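N-ACETYLMURAMOYL-L-ALANINE AMIDASE CwlV (Paenibacillus polymyxa, PDB 1JWQ) probably hydrolyses, through this zinc-bound catalytic domain, the amide bond joining N-acetylmuramic acid to L-alanine in bacterial cell-wall peptidoglycan. Local coordinates at residues Val4-Gly9 with Asp170-Tyr175. Numbering follows the deposited sequence.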
loop_
_atom_site.group_PDB
_atom_site.type_symbol
_atom_site.label_atom_id
_atom_site.label_comp_id
_atom_site.label_asym_id
_atom_site.label_seq_id
_atom_site.Cartn_x
_atom_site.Cartn_y
_atom_site.Cartn_z
ATOM N N VAL A 4 5.772 -1.091 12.288
ATOM C CA VAL A 4 5.056 -1.195 11.025
ATOM C C VAL A 4 5.572 -0.124 10.077
ATOM O O VAL A 4 5.496 1.064 10.380
ATOM C CB VAL A 4 3.542 -0.971 11.229
ATOM C CG1 VAL A 4 2.807 -1.074 9.891
ATOM C CG2 VAL A 4 3.001 -1.982 12.222
ATOM N N VAL A 5 6.104 -0.538 8.932
ATOM C CA VAL A 5 6.601 0.436 7.971
ATOM C C VAL A 5 5.630 0.519 6.807
ATOM O O VAL A 5 5.294 -0.489 6.192
ATOM C CB VAL A 5 8.015 0.067 7.461
ATOM C CG1 VAL A 5 8.418 0.988 6.306
ATOM C CG2 VAL A 5 9.018 0.207 8.597
ATOM N N ILE A 6 5.154 1.731 6.544
ATOM C CA ILE A 6 4.221 1.978 5.457
ATOM C C ILE A 6 4.978 2.784 4.422
ATOM O O ILE A 6 5.511 3.854 4.717
ATOM C CB ILE A 6 3.001 2.786 5.922
ATOM C CG1 ILE A 6 2.309 2.066 7.084
ATOM C CG2 ILE A 6 2.043 2.987 4.751
ATOM C CD1 ILE A 6 1.722 0.717 6.730
ATOM N N ASP A 7 5.010 2.253 3.209
ATOM C CA ASP A 7 5.727 2.868 2.112
ATOM C C ASP A 7 4.790 3.371 1.022
ATOM O O ASP A 7 4.157 2.576 0.318
ATOM C CB ASP A 7 6.704 1.837 1.542
ATOM C CG ASP A 7 7.446 2.343 0.332
ATOM O OD1 ASP A 7 7.347 1.696 -0.731
ATOM O OD2 ASP A 7 8.119 3.382 0.448
ATOM N N ALA A 8 4.690 4.693 0.901
ATOM C CA ALA A 8 3.857 5.311 -0.126
ATOM C C ALA A 8 4.720 5.324 -1.375
ATOM O O ALA A 8 5.708 6.047 -1.442
ATOM C CB ALA A 8 3.489 6.737 0.275
ATOM N N GLY A 9 4.349 4.514 -2.359
ATOM C CA GLY A 9 5.131 4.431 -3.575
ATOM C C GLY A 9 5.391 5.739 -4.292
ATOM O O GLY A 9 4.566 6.655 -4.271
ATOM N N ASP A 170 -6.568 -2.790 9.376
ATOM C CA ASP A 170 -7.048 -4.043 9.956
ATOM C C ASP A 170 -6.142 -5.206 9.546
ATOM O O ASP A 170 -5.816 -6.066 10.362
ATOM C CB ASP A 170 -8.486 -4.327 9.514
ATOM C CG ASP A 170 -9.496 -3.411 10.181
ATOM O OD1 ASP A 170 -10.671 -3.418 9.759
ATOM O OD2 ASP A 170 -9.121 -2.687 11.125
ATOM N N GLY A 171 -5.737 -5.229 8.281
ATOM C CA GLY A 171 -4.863 -6.291 7.814
ATOM C C GLY A 171 -3.603 -6.369 8.659
ATOM O O GLY A 171 -3.147 -7.452 9.025
ATOM N N ILE A 172 -3.041 -5.209 8.981
ATOM C CA ILE A 172 -1.826 -5.136 9.786
ATOM C C ILE A 172 -2.103 -5.509 11.237
ATOM O O ILE A 172 -1.375 -6.297 11.842
ATOM C CB ILE A 172 -1.231 -3.716 9.737
ATOM C CG1 ILE A 172 -0.723 -3.431 8.321
ATOM C CG2 ILE A 172 -0.115 -3.573 10.768
ATOM C CD1 ILE A 172 -0.475 -1.960 8.034
ATOM N N THR A 173 -3.166 -4.935 11.784
ATOM C CA THR A 173 -3.552 -5.194 13.163
ATOM C C THR A 173 -3.871 -6.667 13.387
ATOM O O THR A 173 -3.430 -7.263 14.371
ATOM C CB THR A 173 -4.777 -4.356 13.544
ATOM O OG1 THR A 173 -4.468 -2.970 13.365
ATOM C CG2 THR A 173 -5.165 -4.603 14.997
ATOM N N GLU A 174 -4.638 -7.251 12.475
ATOM C CA GLU A 174 -5.008 -8.655 12.592
ATOM C C GLU A 174 -3.794 -9.562 12.468
ATOM O O GLU A 174 -3.629 -10.485 13.257
ATOM C CB GLU A 174 -6.035 -9.032 11.519
ATOM C CG GLU A 174 -7.398 -8.379 11.684
ATOM C CD GLU A 174 -8.223 -8.991 12.803
ATOM O OE1 GLU A 174 -7.814 -10.037 13.355
ATOM O OE2 GLU A 174 -9.292 -8.429 13.117
ATOM N N TYR A 175 -2.942 -9.298 11.481
ATOM C CA TYR A 175 -1.758 -10.127 11.284
ATOM C C TYR A 175 -0.809 -10.069 12.471
ATOM O O TYR A 175 -0.275 -11.095 12.899
ATOM C CB TYR A 175 -0.989 -9.709 10.027
ATOM C CG TYR A 175 0.203 -10.605 9.765
ATOM C CD1 TYR A 175 0.026 -11.922 9.341
ATOM C CD2 TYR A 175 1.505 -10.154 9.989
ATOM C CE1 TYR A 175 1.117 -12.774 9.149
ATOM C CE2 TYR A 175 2.605 -10.997 9.802
ATOM C CZ TYR A 175 2.399 -12.305 9.382
ATOM O OH TYR A 175 3.476 -13.142 9.194
#
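V4, I6 and I172 meet through branched aliphatic side chains alone, with no flat group at the interface; the one ring in the two segments, that of Y175, turns instead to F104, their planes at about 40°. V4 and I172 reach toward each other tip to tip. V4 CG2 stands 3.8 Å from I172 CG2, while V4 CG1 is shared between the two ends of the isoleucine, at 3.9 Å from both I172 CG2 and I172 CD1. This fork arises because I172 carries CG2 anti to its backbone nitrogen and CG1 anti to its carbonyl carbon (chi1 -67°), and its chain then runs on extended to CD1 (chi2 164°). There it meets I6 of the same strand at an oblique angle, I6 CD1 lying 3.7 Å from I172 CD1. All three residues are buried, and the contact is purely apolar, with 111 Å² covered in all. Replacing I172 by alanine would remove both methyl ends and would probably leave V4 and I6 facing a gap between strand and helix. Around this point M108 of helix 102-116 and L41 of helix 26-42 also touch I172, and A34 touches I6. The C-terminal helix 158-176 thus covers the same face of strand 2-8 as helix 26-42, whereas V5 points away from helix 158-176. Such helix-on-sheet packing is characteristic of the open alpha-beta-alpha fold of this amidase domain, in which strand 2-8 runs, through G9, into the zinc ligand H10, with the metal itself about 13 Å from the I6 side chain.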